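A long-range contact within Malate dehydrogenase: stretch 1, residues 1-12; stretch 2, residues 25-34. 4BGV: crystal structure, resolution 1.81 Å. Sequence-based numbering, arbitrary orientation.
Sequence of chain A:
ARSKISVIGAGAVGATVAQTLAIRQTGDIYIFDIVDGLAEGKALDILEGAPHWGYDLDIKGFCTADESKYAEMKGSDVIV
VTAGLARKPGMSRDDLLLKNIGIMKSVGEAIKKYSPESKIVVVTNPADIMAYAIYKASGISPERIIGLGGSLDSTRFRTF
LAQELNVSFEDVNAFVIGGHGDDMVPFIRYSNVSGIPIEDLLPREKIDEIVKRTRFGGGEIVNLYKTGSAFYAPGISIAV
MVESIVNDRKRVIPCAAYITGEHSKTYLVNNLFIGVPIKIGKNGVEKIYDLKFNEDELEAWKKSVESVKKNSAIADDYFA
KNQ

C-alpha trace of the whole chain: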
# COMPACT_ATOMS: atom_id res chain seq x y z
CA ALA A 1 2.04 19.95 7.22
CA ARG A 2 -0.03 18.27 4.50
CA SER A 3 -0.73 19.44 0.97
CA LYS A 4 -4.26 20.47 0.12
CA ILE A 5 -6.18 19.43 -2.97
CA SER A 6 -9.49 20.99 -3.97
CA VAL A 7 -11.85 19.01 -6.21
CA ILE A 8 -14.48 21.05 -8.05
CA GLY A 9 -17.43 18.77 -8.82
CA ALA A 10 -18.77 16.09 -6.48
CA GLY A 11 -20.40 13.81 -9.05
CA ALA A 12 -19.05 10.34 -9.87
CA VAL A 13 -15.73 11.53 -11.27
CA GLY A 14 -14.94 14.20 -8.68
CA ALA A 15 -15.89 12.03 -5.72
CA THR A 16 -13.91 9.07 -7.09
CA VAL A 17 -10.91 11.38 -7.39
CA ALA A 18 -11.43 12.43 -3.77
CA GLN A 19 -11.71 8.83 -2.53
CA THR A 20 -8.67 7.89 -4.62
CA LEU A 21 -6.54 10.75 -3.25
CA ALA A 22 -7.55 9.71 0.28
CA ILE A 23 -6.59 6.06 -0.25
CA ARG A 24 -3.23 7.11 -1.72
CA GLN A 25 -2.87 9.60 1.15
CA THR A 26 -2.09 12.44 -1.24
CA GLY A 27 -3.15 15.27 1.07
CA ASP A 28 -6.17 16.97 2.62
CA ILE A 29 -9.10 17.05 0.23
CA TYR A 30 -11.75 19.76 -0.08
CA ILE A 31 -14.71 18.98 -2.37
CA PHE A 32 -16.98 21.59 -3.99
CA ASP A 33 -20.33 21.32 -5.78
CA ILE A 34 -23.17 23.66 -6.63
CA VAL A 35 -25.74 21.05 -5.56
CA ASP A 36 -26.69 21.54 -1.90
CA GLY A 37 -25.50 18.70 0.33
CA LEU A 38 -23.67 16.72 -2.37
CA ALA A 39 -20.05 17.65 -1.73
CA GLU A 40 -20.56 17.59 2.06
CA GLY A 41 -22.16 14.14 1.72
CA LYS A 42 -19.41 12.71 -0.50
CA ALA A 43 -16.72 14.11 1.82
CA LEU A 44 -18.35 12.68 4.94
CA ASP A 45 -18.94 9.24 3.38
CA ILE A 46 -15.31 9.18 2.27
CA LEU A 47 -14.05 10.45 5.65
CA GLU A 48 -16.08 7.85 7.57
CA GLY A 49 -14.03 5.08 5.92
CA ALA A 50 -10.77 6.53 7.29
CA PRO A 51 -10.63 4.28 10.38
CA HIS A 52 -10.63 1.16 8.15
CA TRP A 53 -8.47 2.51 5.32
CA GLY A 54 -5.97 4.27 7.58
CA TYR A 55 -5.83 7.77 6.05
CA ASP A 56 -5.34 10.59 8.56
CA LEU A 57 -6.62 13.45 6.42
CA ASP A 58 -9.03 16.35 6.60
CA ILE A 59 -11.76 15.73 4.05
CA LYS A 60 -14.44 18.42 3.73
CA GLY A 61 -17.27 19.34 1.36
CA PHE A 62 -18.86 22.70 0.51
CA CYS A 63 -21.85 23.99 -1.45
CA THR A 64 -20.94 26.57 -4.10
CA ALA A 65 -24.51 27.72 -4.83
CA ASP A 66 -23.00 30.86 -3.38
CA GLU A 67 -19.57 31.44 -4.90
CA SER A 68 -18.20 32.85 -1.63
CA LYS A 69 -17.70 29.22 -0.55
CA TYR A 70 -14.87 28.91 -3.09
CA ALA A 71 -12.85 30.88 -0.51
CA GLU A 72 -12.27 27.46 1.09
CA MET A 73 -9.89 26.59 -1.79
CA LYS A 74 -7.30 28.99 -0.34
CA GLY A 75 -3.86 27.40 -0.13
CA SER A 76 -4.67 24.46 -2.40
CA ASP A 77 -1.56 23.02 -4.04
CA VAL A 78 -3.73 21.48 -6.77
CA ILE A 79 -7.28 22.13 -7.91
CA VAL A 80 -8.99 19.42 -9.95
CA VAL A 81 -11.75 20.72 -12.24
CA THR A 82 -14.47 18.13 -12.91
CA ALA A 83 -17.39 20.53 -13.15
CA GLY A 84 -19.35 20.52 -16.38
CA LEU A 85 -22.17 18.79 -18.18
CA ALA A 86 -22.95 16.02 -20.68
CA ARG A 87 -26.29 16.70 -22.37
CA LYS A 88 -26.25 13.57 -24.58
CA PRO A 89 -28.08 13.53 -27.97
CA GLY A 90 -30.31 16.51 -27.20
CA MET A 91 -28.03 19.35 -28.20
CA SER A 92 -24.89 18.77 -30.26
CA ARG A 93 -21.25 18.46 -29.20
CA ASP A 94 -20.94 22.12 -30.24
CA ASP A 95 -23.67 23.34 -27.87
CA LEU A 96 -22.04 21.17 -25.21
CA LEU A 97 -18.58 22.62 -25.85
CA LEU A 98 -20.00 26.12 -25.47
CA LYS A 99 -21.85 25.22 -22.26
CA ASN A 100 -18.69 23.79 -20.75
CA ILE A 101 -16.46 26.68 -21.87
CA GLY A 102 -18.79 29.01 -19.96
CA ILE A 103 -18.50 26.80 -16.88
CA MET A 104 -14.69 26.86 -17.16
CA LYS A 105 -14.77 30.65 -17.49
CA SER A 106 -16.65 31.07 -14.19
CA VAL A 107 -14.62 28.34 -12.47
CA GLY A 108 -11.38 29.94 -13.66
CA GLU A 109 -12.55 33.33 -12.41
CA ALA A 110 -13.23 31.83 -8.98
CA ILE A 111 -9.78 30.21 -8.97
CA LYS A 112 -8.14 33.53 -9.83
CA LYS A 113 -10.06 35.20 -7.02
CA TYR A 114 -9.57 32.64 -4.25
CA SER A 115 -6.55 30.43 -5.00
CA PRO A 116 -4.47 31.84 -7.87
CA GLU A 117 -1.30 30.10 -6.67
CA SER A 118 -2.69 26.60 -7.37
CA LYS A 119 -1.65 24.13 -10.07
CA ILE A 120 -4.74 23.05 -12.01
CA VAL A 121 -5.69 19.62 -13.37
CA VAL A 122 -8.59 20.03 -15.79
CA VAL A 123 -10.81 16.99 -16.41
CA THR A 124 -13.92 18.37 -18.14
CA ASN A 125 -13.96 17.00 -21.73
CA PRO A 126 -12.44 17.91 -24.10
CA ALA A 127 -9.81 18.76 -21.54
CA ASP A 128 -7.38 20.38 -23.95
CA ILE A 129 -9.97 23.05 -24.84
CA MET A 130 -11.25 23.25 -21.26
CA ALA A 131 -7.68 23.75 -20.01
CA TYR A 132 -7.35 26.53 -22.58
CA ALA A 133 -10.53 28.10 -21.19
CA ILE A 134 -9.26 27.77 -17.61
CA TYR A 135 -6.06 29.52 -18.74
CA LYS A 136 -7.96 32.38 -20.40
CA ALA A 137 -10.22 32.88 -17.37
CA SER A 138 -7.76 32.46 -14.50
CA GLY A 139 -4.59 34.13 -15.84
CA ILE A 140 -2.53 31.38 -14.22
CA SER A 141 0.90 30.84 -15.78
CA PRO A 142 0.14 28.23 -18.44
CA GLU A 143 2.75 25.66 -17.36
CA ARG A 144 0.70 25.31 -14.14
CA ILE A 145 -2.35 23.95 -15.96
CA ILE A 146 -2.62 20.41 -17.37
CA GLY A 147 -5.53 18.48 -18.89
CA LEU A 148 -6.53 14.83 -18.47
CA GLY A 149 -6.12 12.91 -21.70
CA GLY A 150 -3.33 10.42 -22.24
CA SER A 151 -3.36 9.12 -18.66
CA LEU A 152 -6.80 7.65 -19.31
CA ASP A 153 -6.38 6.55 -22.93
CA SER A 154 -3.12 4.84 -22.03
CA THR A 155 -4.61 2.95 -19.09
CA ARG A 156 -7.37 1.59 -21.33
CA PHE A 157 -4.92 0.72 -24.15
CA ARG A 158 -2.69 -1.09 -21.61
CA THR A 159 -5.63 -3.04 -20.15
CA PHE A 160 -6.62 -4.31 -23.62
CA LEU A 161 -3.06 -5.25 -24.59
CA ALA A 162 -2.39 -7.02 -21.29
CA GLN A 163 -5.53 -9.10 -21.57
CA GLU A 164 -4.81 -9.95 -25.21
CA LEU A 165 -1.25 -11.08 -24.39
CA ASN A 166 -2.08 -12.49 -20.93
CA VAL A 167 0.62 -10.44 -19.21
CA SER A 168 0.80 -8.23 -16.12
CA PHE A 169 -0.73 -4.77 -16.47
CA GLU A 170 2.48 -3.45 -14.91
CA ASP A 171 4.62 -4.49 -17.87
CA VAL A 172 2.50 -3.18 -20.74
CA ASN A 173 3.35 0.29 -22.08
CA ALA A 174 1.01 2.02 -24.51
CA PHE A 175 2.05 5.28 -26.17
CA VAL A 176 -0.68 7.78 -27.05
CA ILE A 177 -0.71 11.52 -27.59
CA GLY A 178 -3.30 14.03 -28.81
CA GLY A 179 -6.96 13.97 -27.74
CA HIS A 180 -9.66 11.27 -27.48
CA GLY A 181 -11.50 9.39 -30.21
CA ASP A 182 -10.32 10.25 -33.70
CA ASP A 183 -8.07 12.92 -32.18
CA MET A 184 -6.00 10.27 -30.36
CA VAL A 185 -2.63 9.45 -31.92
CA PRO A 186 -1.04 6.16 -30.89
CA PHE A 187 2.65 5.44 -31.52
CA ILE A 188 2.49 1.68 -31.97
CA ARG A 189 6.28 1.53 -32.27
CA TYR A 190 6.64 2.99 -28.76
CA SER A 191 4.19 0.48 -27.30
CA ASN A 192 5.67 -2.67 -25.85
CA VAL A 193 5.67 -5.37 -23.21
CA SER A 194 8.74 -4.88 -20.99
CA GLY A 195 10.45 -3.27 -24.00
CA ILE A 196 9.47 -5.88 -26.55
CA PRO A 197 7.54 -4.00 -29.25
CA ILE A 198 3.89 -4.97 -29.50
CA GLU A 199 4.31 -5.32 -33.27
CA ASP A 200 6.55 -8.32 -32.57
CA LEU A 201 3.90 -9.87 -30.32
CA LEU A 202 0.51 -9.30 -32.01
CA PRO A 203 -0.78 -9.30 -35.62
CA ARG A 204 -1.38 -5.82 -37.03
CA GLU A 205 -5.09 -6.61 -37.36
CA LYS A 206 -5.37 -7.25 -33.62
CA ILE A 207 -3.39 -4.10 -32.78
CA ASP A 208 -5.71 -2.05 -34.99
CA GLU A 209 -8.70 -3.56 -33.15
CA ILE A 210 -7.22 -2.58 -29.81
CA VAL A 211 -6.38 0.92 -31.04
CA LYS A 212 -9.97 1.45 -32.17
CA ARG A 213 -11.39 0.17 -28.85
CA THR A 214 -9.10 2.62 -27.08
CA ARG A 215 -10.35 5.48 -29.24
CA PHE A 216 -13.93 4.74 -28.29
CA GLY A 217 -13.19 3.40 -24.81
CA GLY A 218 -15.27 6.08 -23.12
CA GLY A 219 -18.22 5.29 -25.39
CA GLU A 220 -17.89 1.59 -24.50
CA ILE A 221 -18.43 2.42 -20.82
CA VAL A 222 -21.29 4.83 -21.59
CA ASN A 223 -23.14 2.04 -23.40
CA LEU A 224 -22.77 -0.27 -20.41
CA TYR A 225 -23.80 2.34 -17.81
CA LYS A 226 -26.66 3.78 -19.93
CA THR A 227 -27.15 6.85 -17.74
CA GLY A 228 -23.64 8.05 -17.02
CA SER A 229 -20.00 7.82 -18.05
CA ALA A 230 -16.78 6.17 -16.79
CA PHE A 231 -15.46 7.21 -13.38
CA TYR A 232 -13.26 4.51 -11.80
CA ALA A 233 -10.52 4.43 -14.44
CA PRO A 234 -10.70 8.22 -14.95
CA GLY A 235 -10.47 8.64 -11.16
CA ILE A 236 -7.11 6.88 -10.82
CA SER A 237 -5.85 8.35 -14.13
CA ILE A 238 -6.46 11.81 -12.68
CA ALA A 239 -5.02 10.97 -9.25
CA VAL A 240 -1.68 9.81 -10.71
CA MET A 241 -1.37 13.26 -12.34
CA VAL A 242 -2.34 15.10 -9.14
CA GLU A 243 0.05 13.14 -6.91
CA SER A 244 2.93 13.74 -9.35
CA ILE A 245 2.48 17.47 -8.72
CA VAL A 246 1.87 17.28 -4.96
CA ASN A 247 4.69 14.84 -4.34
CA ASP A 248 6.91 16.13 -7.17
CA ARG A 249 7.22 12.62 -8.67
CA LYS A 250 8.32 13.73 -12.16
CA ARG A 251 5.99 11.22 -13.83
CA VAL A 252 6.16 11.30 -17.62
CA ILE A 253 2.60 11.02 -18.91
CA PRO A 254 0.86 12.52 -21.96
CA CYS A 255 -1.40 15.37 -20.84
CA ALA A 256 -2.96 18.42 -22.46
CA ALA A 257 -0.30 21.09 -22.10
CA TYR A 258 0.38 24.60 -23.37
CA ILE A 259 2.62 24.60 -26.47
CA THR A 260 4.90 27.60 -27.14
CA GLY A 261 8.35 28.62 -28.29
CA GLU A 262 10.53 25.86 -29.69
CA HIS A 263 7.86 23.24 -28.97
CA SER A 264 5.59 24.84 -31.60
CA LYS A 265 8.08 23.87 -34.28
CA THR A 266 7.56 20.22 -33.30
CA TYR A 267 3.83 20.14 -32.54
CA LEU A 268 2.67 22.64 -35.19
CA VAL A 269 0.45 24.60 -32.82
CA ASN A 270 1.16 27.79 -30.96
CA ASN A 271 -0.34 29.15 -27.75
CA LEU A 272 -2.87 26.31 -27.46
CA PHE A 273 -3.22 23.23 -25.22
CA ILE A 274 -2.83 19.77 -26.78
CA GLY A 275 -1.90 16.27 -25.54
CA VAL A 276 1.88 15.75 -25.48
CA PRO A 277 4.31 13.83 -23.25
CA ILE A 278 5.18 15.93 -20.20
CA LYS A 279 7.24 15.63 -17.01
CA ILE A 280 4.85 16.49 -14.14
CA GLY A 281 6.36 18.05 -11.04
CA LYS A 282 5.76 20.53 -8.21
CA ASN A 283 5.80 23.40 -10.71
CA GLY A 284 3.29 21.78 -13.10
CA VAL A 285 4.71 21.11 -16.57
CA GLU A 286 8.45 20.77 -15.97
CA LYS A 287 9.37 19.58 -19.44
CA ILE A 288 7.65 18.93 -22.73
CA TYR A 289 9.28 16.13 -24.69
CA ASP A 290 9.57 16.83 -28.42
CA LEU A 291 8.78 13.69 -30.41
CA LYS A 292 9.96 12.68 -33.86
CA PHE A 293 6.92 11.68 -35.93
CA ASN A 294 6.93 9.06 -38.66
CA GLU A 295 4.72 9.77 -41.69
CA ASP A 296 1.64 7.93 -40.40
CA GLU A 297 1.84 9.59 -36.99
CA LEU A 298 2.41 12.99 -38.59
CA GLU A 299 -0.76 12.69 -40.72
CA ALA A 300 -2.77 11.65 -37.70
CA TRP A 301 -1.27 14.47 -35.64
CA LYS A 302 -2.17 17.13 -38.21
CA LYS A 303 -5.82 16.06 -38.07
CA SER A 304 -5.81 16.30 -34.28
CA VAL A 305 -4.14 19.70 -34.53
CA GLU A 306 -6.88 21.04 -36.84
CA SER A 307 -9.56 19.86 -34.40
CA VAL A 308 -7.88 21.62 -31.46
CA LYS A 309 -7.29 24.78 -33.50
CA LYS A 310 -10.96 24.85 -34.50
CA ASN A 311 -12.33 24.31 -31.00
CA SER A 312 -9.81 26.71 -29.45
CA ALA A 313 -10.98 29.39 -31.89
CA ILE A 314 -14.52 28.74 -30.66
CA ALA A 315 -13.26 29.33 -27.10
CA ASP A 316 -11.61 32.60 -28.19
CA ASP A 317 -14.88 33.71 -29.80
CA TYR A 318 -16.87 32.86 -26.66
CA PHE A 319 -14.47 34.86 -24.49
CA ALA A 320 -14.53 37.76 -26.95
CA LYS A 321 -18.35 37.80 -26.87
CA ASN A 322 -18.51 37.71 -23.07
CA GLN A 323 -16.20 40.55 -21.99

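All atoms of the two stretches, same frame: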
# COMPACT_ATOMS: atom_id res chain seq x y z
N ALA A 1 1.12 21.08 7.38
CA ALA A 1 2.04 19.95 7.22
C ALA A 1 1.70 19.12 5.99
O ALA A 1 2.59 18.53 5.37
CB ALA A 1 2.04 19.07 8.46
N ARG A 2 0.41 19.06 5.64
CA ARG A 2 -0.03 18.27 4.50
C ARG A 2 -0.37 19.20 3.34
O ARG A 2 -0.74 20.36 3.55
CB ARG A 2 -1.28 17.45 4.84
CG ARG A 2 -1.11 16.31 5.86
CD ARG A 2 -2.49 15.84 6.35
NE ARG A 2 -2.49 15.59 7.79
CZ ARG A 2 -3.55 15.76 8.57
NH1 ARG A 2 -4.70 16.18 8.06
NH2 ARG A 2 -3.45 15.50 9.87
N SER A 3 -0.25 18.70 2.12
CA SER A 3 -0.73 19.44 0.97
C SER A 3 -2.24 19.38 0.94
O SER A 3 -2.86 18.51 1.56
CB SER A 3 -0.17 18.86 -0.33
OG SER A 3 1.21 19.15 -0.46
N LYS A 4 -2.82 20.33 0.21
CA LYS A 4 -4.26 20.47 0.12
C LYS A 4 -4.67 20.38 -1.34
O LYS A 4 -4.07 21.04 -2.21
CB LYS A 4 -4.67 21.81 0.71
CG LYS A 4 -6.13 22.17 0.52
CD LYS A 4 -6.43 23.46 1.27
CE LYS A 4 -7.90 23.83 1.24
NZ LYS A 4 -8.12 25.14 1.97
N ILE A 5 -5.66 19.56 -1.62
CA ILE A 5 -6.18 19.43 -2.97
C ILE A 5 -7.66 19.79 -2.92
O ILE A 5 -8.40 19.28 -2.07
CB ILE A 5 -6.01 17.99 -3.51
CG1 ILE A 5 -4.54 17.57 -3.48
CG2 ILE A 5 -6.59 17.85 -4.92
CD1 ILE A 5 -4.19 16.65 -2.29
N SER A 6 -8.08 20.68 -3.82
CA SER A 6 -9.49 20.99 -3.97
C SER A 6 -9.99 20.26 -5.21
O SER A 6 -9.32 20.26 -6.23
CB SER A 6 -9.72 22.49 -4.12
OG SER A 6 -9.47 23.18 -2.90
N VAL A 7 -11.17 19.65 -5.09
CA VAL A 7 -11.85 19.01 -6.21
C VAL A 7 -13.17 19.72 -6.49
O VAL A 7 -14.08 19.71 -5.65
CB VAL A 7 -12.09 17.51 -5.91
CG1 VAL A 7 -12.86 16.84 -7.03
CG2 VAL A 7 -10.75 16.80 -5.65
N ILE A 8 -13.27 20.35 -7.66
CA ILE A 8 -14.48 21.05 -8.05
C ILE A 8 -15.36 20.07 -8.83
O ILE A 8 -14.97 19.58 -9.89
CB ILE A 8 -14.14 22.31 -8.88
CG1 ILE A 8 -13.23 23.25 -8.09
CG2 ILE A 8 -15.42 23.03 -9.32
CD1 ILE A 8 -12.86 24.53 -8.86
N GLY A 9 -16.53 19.77 -8.27
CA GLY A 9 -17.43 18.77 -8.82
C GLY A 9 -17.45 17.56 -7.90
O GLY A 9 -16.41 16.95 -7.64
N ALA A 10 -18.63 17.22 -7.39
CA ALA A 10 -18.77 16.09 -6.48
C ALA A 10 -19.63 14.96 -7.05
O ALA A 10 -20.17 14.15 -6.31
CB ALA A 10 -19.33 16.56 -5.13
N GLY A 11 -19.74 14.91 -8.38
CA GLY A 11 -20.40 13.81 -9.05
C GLY A 11 -19.49 12.59 -9.04
O GLY A 11 -18.51 12.55 -8.30
N ALA A 12 -19.80 11.60 -9.88
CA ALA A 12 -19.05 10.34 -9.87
C ALA A 12 -17.55 10.55 -10.06
O ALA A 12 -16.74 9.98 -9.35
CB ALA A 12 -19.59 9.38 -10.95
N GLN A 25 -3.36 8.68 0.12
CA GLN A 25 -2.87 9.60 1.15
C GLN A 25 -2.16 10.83 0.57
O GLN A 25 -1.14 11.31 1.10
CB GLN A 25 -2.00 8.84 2.16
CG GLN A 25 -2.80 7.71 2.81
CD GLN A 25 -2.07 6.96 3.92
OE1 GLN A 25 -0.97 7.33 4.34
NE2 GLN A 25 -2.70 5.90 4.41
N THR A 26 -2.74 11.37 -0.50
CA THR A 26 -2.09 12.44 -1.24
C THR A 26 -2.03 13.74 -0.45
O THR A 26 -1.02 14.45 -0.50
CB THR A 26 -2.74 12.64 -2.61
OG1 THR A 26 -2.79 11.37 -3.28
CG2 THR A 26 -1.95 13.63 -3.48
N GLY A 27 -3.10 14.05 0.28
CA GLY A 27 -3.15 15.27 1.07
C GLY A 27 -4.57 15.49 1.56
O GLY A 27 -5.42 14.66 1.33
N ASP A 28 -4.80 16.61 2.23
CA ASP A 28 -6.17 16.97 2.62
C ASP A 28 -6.99 17.26 1.38
O ASP A 28 -6.46 17.75 0.38
CB ASP A 28 -6.16 18.18 3.55
CG ASP A 28 -5.45 17.90 4.87
OD1 ASP A 28 -5.56 16.77 5.39
OD2 ASP A 28 -4.77 18.82 5.38
N ILE A 29 -8.28 16.96 1.43
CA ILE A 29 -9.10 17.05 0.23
C ILE A 29 -10.36 17.85 0.53
O ILE A 29 -11.13 17.48 1.42
CB ILE A 29 -9.49 15.64 -0.23
CG1 ILE A 29 -8.24 14.84 -0.61
CG2 ILE A 29 -10.42 15.70 -1.44
CD1 ILE A 29 -8.31 13.41 -0.17
N TYR A 30 -10.53 18.96 -0.17
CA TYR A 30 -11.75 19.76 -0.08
C TYR A 30 -12.58 19.62 -1.36
O TYR A 30 -12.07 19.83 -2.47
CB TYR A 30 -11.43 21.25 0.15
CG TYR A 30 -10.99 21.60 1.57
CD1 TYR A 30 -10.48 20.63 2.42
CD2 TYR A 30 -11.10 22.90 2.04
CE1 TYR A 30 -10.09 20.95 3.71
CE2 TYR A 30 -10.70 23.23 3.32
CZ TYR A 30 -10.20 22.26 4.15
OH TYR A 30 -9.80 22.58 5.44
N ILE A 31 -13.86 19.26 -1.21
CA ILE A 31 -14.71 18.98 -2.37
C ILE A 31 -15.74 20.09 -2.49
O ILE A 31 -16.25 20.57 -1.48
CB ILE A 31 -15.44 17.61 -2.23
CG1 ILE A 31 -14.47 16.50 -1.80
CG2 ILE A 31 -16.13 17.21 -3.54
CD1 ILE A 31 -15.15 15.18 -1.57
N PHE A 32 -16.03 20.50 -3.72
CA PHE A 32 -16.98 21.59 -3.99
C PHE A 32 -18.02 21.18 -5.04
O PHE A 32 -17.69 20.53 -6.03
CB PHE A 32 -16.23 22.84 -4.48
CG PHE A 32 -15.21 23.35 -3.50
CD1 PHE A 32 -13.95 22.75 -3.42
CD2 PHE A 32 -15.51 24.39 -2.64
CE1 PHE A 32 -13.01 23.19 -2.49
CE2 PHE A 32 -14.58 24.86 -1.72
CZ PHE A 32 -13.32 24.25 -1.64
N ASP A 33 -19.27 21.57 -4.81
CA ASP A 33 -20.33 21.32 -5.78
C ASP A 33 -21.48 22.29 -5.56
O ASP A 33 -21.81 22.65 -4.42
CB ASP A 33 -20.85 19.87 -5.70
CG ASP A 33 -21.54 19.44 -6.99
OD1 ASP A 33 -22.70 19.84 -7.21
OD2 ASP A 33 -20.91 18.75 -7.82
N ILE A 34 -22.09 22.71 -6.66
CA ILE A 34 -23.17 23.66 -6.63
C ILE A 34 -24.46 23.05 -6.07
O ILE A 34 -25.35 23.77 -5.62
CB ILE A 34 -23.44 24.24 -8.05
CG1 ILE A 34 -24.39 25.43 -8.00
CG2 ILE A 34 -23.96 23.15 -8.97
CD1 ILE A 34 -23.69 26.76 -8.18
O HOH W 1 -3.73 21.01 4.09
O HOH W 2 0.36 15.88 1.68
O HOH W 3 -7.72 24.70 4.45

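Two parallel strands can share a ladder of backbone hydrogen bonds that is indifferent to sequence, leaving side chains to give each rung its character. The contact between residues 1-12 and 25-34 of malate dehydrogenase illustrates the division well, and the three residues with the largest covered areas, Asp28, Ile5 and Tyr30, show it in different ways.

Asp28 works through both backbone and side chain. Its N donates to Ser3 O (2.8 Å) and its O accepts from Ile5 N (2.8 Å), so that it straddles its register partner Lys4, as parallel pairing requires. Its carboxylate reaches back along the first stretch: OD1 forms a salt bridge with Arg2 NH1 (2.9 Å), the oxygen lying near the guanidinium plane, while OD2 accepts from a water that also donates to Arg2 O.

Ile5 continues the ladder, its O receiving Tyr30 N at 2.9 Å. Its side chain lies on the other face of the sheet from Asp28, and its CD1 packs 3.8 Å from Gly27 CA and 3.9 Å from Thr26 CG2. The fit leaves no room at Gly27: an ideal CB there would lie only 3.0 Å from Ile5 CD1 and 2.4 Å from Ser3 O, both clashes.

Tyr30 returns to the face shared with Lys4 and Ser6. The extended, all-t Lys4 side chain lays its CE over one face of the ring, 3.7 Å from the centroid, a CH-pi contact that pairs aliphatic carbon with aromatic surface. Meanwhile Tyr30 O accepts from Val7 N (2.8 Å).

Beyond Tyr30, Phe32 N donates to Val7 O (2.9 Å) and Gly9 N to Phe32 O (2.6 Å). Past the strand, a side chain takes over as acceptor: Ala10 N donates to Asp33 OD2 at 2.8 Å, nearly linearly.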